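Local coordinates for protein RTX-adhesin (Marinomonas primoryensis, PDB 5IRB) that probably helps tether its Antarctic bacterium to diatoms and ice, this chain being a calcium-binding stretch of beta-sandwich domains from the giant adhesin, at residues A[1-15]-A[88-102]. Sequence-based numbering, arbitrary orientation.
Sequences LNQSPLLINLDIDPV and VTNGAGQQGTADSTE
Gln94 reaches into the N-terminal loop, residues 1-4, and its NE2 gives a nearly straight hydrogen bond to Ser4 O (2.9 Å, 170°) that lies in the plane of Gln94's own amide. A weak second bond from the same nitrogen goes to Leu1 O. The other end of that amide is held from its own segment: Asn90, opening the type I turn 90-93, donates from ND2 to Gln94 OE1. Leu6 N bonds Gln95 O at 2.6 Å, the donor standing above the carbonyl plane. Leu6 crosses Gln94 at about a right angle, CD1 against Val88 CG2 (4.0 Å). Ile8 meets Val88 tip to tip, CD1 to CG1 at 3.7 Å.

Beyond Leu6 the two strands run roughly parallel, 28° between their directions, but water mediates much of the pairing. One molecule joins Ile8 N to Thr97 O, another Leu10 N to Asp99 O, and a third takes Ile12 N and can donate to Glu102 OE1. A bend about CB-CG (chi2 62°) turns the Glu102 carboxylate back toward Ile12, and OE2 accepts from a water that also binds Val15 N. Edge strand 8-12 pairs with strand 29-38, and strand 95-106 with strand 81-89. Ile12 O and Glu102 OE1 lie 3.3 Å apart; both residues belong to a magnesium site, not occupied in this chain, at this water-bridged seam between the two sheets of an Ig-like beta-sandwich.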
loop_
_atom_site.group_PDB
_atom_site.type_symbol
_atom_site.label_atom_id
_atom_site.label_comp_id
_atom_site.label_asym_id
_atom_site.label_seq_id
_atom_site.Cartn_x
_atom_site.Cartn_y
_atom_site.Cartn_z
ATOM N N LEU A 1 -7.189 -42.862 58.154
ATOM C CA LEU A 1 -6.496 -41.769 58.815
ATOM C C LEU A 1 -5.027 -42.164 58.786
ATOM O O LEU A 1 -4.167 -41.369 58.366
ATOM C CB LEU A 1 -7.044 -41.572 60.196
ATOM C CG LEU A 1 -8.526 -41.985 60.338
ATOM C CD1 LEU A 1 -8.987 -41.584 61.690
ATOM C CD2 LEU A 1 -9.449 -41.370 59.292
ATOM N N ASN A 2 -4.770 -43.423 59.149
ATOM C CA ASN A 2 -3.595 -44.146 58.665
ATOM C C ASN A 2 -3.962 -45.186 57.598
ATOM O O ASN A 2 -3.089 -45.720 56.911
ATOM C CB ASN A 2 -2.856 -44.799 59.819
ATOM C CG ASN A 2 -2.001 -43.808 60.584
ATOM O OD1 ASN A 2 -2.471 -43.151 61.523
ATOM N ND2 ASN A 2 -0.739 -43.675 60.171
ATOM N N GLN A 3 -5.248 -45.507 57.490
ATOM C CA GLN A 3 -5.692 -46.473 56.490
ATOM C C GLN A 3 -6.522 -45.833 55.381
ATOM O O GLN A 3 -6.774 -46.465 54.363
ATOM C CB GLN A 3 -6.535 -47.585 57.115
ATOM C CG GLN A 3 -5.864 -48.406 58.198
ATOM C CD GLN A 3 -4.574 -49.043 57.731
ATOM O OE1 GLN A 3 -4.484 -49.541 56.608
ATOM N NE2 GLN A 3 -3.581 -49.073 58.609
ATOM N N SER A 4 -6.949 -44.592 55.595
ATOM C CA SER A 4 -7.809 -43.851 54.654
ATOM C C SER A 4 -7.162 -43.453 53.343
ATOM O O SER A 4 -5.941 -43.401 53.248
ATOM C CB SER A 4 -8.377 -42.594 55.322
ATOM O OG SER A 4 -7.351 -41.750 55.797
ATOM N N PRO A 5 -7.986 -43.276 52.286
ATOM C CA PRO A 5 -7.425 -42.730 51.042
ATOM C C PRO A 5 -6.892 -41.338 51.338
ATOM O O PRO A 5 -7.501 -40.633 52.129
ATOM C CB PRO A 5 -8.621 -42.653 50.081
ATOM C CG PRO A 5 -9.834 -42.986 50.877
ATOM C CD PRO A 5 -9.421 -43.586 52.195
ATOM N N LEU A 6 -5.825 -40.903 50.693
ATOM C CA LEU A 6 -5.415 -39.517 50.890
ATOM C C LEU A 6 -6.266 -38.561 50.062
ATOM O O LEU A 6 -6.579 -38.858 48.913
ATOM C CB LEU A 6 -3.934 -39.343 50.558
ATOM C CG LEU A 6 -2.992 -40.198 51.397
ATOM C CD1 LEU A 6 -1.604 -40.269 50.794
ATOM C CD2 LEU A 6 -2.965 -39.687 52.832
ATOM N N LEU A 7 -6.686 -37.454 50.669
ATOM C CA LEU A 7 -7.468 -36.440 49.960
ATOM C C LEU A 7 -6.534 -35.307 49.478
ATOM O O LEU A 7 -5.979 -34.554 50.286
ATOM C CB LEU A 7 -8.598 -35.915 50.844
ATOM C CG LEU A 7 -9.475 -37.096 51.325
ATOM C CD1 LEU A 7 -10.651 -36.655 52.189
ATOM C CD2 LEU A 7 -9.959 -38.001 50.164
ATOM N N ILE A 8 -6.328 -35.231 48.167
ATOM C CA ILE A 8 -5.489 -34.183 47.563
ATOM C C ILE A 8 -6.158 -33.389 46.442
ATOM O O ILE A 8 -7.175 -33.794 45.883
ATOM C CB ILE A 8 -4.198 -34.786 46.995
ATOM C CG1 ILE A 8 -4.559 -35.969 46.094
ATOM C CG2 ILE A 8 -3.285 -35.255 48.122
ATOM C CD1 ILE A 8 -3.421 -36.483 45.280
ATOM N N ASN A 9 -5.548 -32.253 46.124
ATOM C CA ASN A 9 -6.015 -31.357 45.083
ATOM C C ASN A 9 -4.866 -31.072 44.111
ATOM O O ASN A 9 -3.749 -30.806 44.538
ATOM C CB ASN A 9 -6.555 -30.058 45.690
ATOM C CG ASN A 9 -7.357 -29.233 44.695
ATOM O OD1 ASN A 9 -8.548 -29.475 44.491
ATOM N ND2 ASN A 9 -6.710 -28.249 44.073
ATOM N N LEU A 10 -5.151 -31.097 42.814
ATOM C CA LEU A 10 -4.127 -30.921 41.792
ATOM C C LEU A 10 -4.392 -29.648 40.997
ATOM O O LEU A 10 -5.473 -29.475 40.446
ATOM C CB LEU A 10 -4.110 -32.112 40.835
ATOM C CG LEU A 10 -3.172 -32.073 39.614
ATOM C CD1 LEU A 10 -1.718 -31.982 40.043
ATOM C CD2 LEU A 10 -3.389 -33.272 38.700
ATOM N N ASP A 11 -3.413 -28.751 40.964
ATOM C CA ASP A 11 -3.534 -27.524 40.183
ATOM C C ASP A 11 -2.447 -27.440 39.148
ATOM O O ASP A 11 -1.307 -27.845 39.391
ATOM C CB ASP A 11 -3.460 -26.275 41.058
ATOM C CG ASP A 11 -4.765 -25.967 41.758
ATOM O OD1 ASP A 11 -5.703 -25.488 41.076
ATOM O OD2 ASP A 11 -4.851 -26.176 42.985
ATOM N N ILE A 12 -2.818 -26.880 37.997
ATOM C CA ILE A 12 -1.898 -26.598 36.909
ATOM C C ILE A 12 -1.785 -25.084 36.802
ATOM O O ILE A 12 -2.802 -24.388 36.778
ATOM C CB ILE A 12 -2.385 -27.205 35.575
ATOM C CG1 ILE A 12 -2.722 -28.695 35.759
ATOM C CG2 ILE A 12 -1.361 -26.990 34.464
ATOM C CD1 ILE A 12 -3.766 -29.219 34.779
ATOM N N ASP A 13 -0.559 -24.568 36.796
ATOM C CA ASP A 13 -0.339 -23.132 36.611
ATOM C C ASP A 13 -0.700 -22.728 35.185
ATOM O O ASP A 13 -0.654 -23.568 34.283
ATOM C CB ASP A 13 1.120 -22.773 36.902
ATOM C CG ASP A 13 1.527 -23.092 38.321
ATOM O OD1 ASP A 13 0.731 -22.835 39.245
ATOM O OD2 ASP A 13 2.637 -23.625 38.517
ATOM N N PRO A 14 -1.044 -21.443 34.972
ATOM C CA PRO A 14 -1.319 -20.938 33.621
ATOM C C PRO A 14 -0.204 -21.307 32.652
ATOM O O PRO A 14 0.969 -21.163 32.986
ATOM C CB PRO A 14 -1.397 -19.427 33.825
ATOM C CG PRO A 14 -1.924 -19.292 35.226
ATOM C CD PRO A 14 -1.278 -20.411 36.002
ATOM N N VAL A 15 -0.578 -21.796 31.475
ATOM C CA VAL A 15 0.388 -22.253 30.494
ATOM C C VAL A 15 1.304 -21.137 29.975
ATOM O O VAL A 15 0.826 -20.138 29.425
ATOM C CB VAL A 15 -0.323 -22.942 29.328
ATOM C CG1 VAL A 15 0.668 -23.279 28.235
ATOM C CG2 VAL A 15 -1.044 -24.201 29.834
ATOM N N VAL A 88 -0.382 -39.856 44.704
ATOM C CA VAL A 88 0.636 -39.575 45.708
ATOM C C VAL A 88 0.672 -40.695 46.768
ATOM O O VAL A 88 -0.313 -41.411 46.951
ATOM C CB VAL A 88 0.401 -38.242 46.441
ATOM C CG1 VAL A 88 0.262 -37.083 45.467
ATOM C CG2 VAL A 88 -0.820 -38.345 47.363
ATOM N N THR A 89 1.798 -40.818 47.461
ATOM C CA THR A 89 1.989 -41.846 48.492
ATOM C C THR A 89 2.598 -41.191 49.709
ATOM O O THR A 89 3.418 -40.294 49.561
ATOM C CB THR A 89 2.917 -42.977 48.022
ATOM O OG1 THR A 89 2.418 -43.510 46.794
ATOM C CG2 THR A 89 2.984 -44.085 49.080
ATOM N N ASN A 90 2.207 -41.622 50.909
ATOM C CA ASN A 90 2.882 -41.128 52.112
ATOM C C ASN A 90 3.744 -42.205 52.746
ATOM O O ASN A 90 3.838 -43.318 52.230
ATOM C CB ASN A 90 1.868 -40.585 53.136
ATOM C CG ASN A 90 1.021 -41.687 53.810
ATOM O OD1 ASN A 90 1.212 -42.885 53.599
ATOM N ND2 ASN A 90 0.070 -41.256 54.615
ATOM N N GLY A 91 4.423 -41.840 53.830
ATOM C CA GLY A 91 5.255 -42.764 54.574
ATOM C C GLY A 91 4.620 -44.085 54.978
ATOM O O GLY A 91 5.246 -45.137 54.842
ATOM N N ALA A 92 3.384 -44.045 55.471
ATOM C CA ALA A 92 2.648 -45.270 55.817
ATOM C C ALA A 92 2.141 -46.099 54.632
ATOM O O ALA A 92 1.574 -47.175 54.835
ATOM C CB ALA A 92 1.470 -44.918 56.708
ATOM N N GLY A 93 2.334 -45.614 53.404
ATOM C CA GLY A 93 1.881 -46.347 52.230
ATOM C C GLY A 93 0.422 -46.078 51.866
ATOM O O GLY A 93 -0.148 -46.749 51.001
ATOM N N GLN A 94 -0.186 -45.091 52.514
ATOM C CA GLN A 94 -1.461 -44.568 52.043
ATOM C C GLN A 94 -1.255 -43.894 50.711
ATOM O O GLN A 94 -0.200 -43.313 50.484
ATOM C CB GLN A 94 -2.070 -43.559 53.006
ATOM C CG GLN A 94 -2.561 -44.136 54.300
ATOM C CD GLN A 94 -2.826 -43.055 55.303
ATOM O OE1 GLN A 94 -1.935 -42.656 56.047
ATOM N NE2 GLN A 94 -4.054 -42.538 55.306
ATOM N N GLN A 95 -2.242 -44.010 49.825
ATOM C CA GLN A 95 -2.258 -43.253 48.582
ATOM C C GLN A 95 -3.496 -42.379 48.391
ATOM O O GLN A 95 -4.510 -42.543 49.090
ATOM C CB GLN A 95 -2.115 -44.192 47.404
ATOM C CG GLN A 95 -0.902 -45.047 47.499
ATOM C CD GLN A 95 -0.614 -45.753 46.213
ATOM O OE1 GLN A 95 -1.518 -46.028 45.423
ATOM N NE2 GLN A 95 0.652 -46.048 45.980
ATOM N N GLY A 96 -3.396 -41.450 47.433
ATOM C CA GLY A 96 -4.500 -40.584 47.058
ATOM C C GLY A 96 -4.363 -40.211 45.585
ATOM O O GLY A 96 -3.251 -40.152 45.069
ATOM N N THR A 97 -5.487 -40.009 44.905
ATOM C CA THR A 97 -5.502 -39.594 43.514
ATOM C C THR A 97 -6.311 -38.316 43.343
ATOM O O THR A 97 -7.235 -38.055 44.106
ATOM C CB THR A 97 -6.091 -40.682 42.606
ATOM O OG1 THR A 97 -7.413 -41.007 43.070
ATOM C CG2 THR A 97 -5.245 -41.942 42.655
ATOM N N ALA A 98 -5.955 -37.513 42.341
ATOM C CA ALA A 98 -6.827 -36.409 41.920
ATOM C C ALA A 98 -6.685 -36.132 40.423
ATOM O O ALA A 98 -5.755 -36.633 39.798
ATOM C CB ALA A 98 -6.522 -35.152 42.720
ATOM N N ASP A 99 -7.629 -35.356 39.878
ATOM C CA ASP A 99 -7.657 -34.957 38.472
ATOM C C ASP A 99 -7.635 -33.445 38.356
ATOM O O ASP A 99 -7.977 -32.741 39.296
ATOM C CB ASP A 99 -8.932 -35.432 37.751
ATOM C CG ASP A 99 -8.991 -36.925 37.561
ATOM O OD1 ASP A 99 -7.959 -37.536 37.212
ATOM O OD2 ASP A 99 -10.094 -37.486 37.738
ATOM N N SER A 100 -7.298 -32.944 37.172
ATOM C CA SER A 100 -7.410 -31.518 36.940
ATOM C C SER A 100 -7.344 -31.245 35.443
ATOM O O SER A 100 -6.941 -32.111 34.657
ATOM C CB SER A 100 -6.299 -30.760 37.665
ATOM O OG SER A 100 -6.535 -29.366 37.622
ATOM N N THR A 101 -7.734 -30.045 35.057
ATOM C CA THR A 101 -7.588 -29.624 33.674
ATOM C C THR A 101 -7.084 -28.194 33.678
ATOM O O THR A 101 -7.208 -27.487 34.686
ATOM C CB THR A 101 -8.900 -29.704 32.864
ATOM O OG1 THR A 101 -9.858 -28.818 33.445
ATOM C CG2 THR A 101 -9.461 -31.140 32.839
ATOM N N GLU A 102 -6.520 -27.790 32.533
ATOM C CA GLU A 102 -6.052 -26.442 32.295
ATOM C C GLU A 102 -6.286 -26.091 30.831
ATOM O O GLU A 102 -5.735 -26.715 29.928
ATOM C CB GLU A 102 -4.563 -26.318 32.643
ATOM C CG GLU A 102 -4.031 -24.886 32.626
ATOM C CD GLU A 102 -4.712 -24.005 33.641
ATOM O OE1 GLU A 102 -5.250 -24.547 34.625
ATOM O OE2 GLU A 102 -4.719 -22.769 33.450
HETATM O O HOH W 1 -4.539 -44.962 51.236
HETATM O O HOH W 2 -8.166 -36.911 46.222
HETATM O O HOH W 3 -7.790 -31.912 41.834
HETATM O O HOH W 4 -5.584 -26.298 36.892
HETATM O O HOH W 5 -3.590 -21.725 31.065
#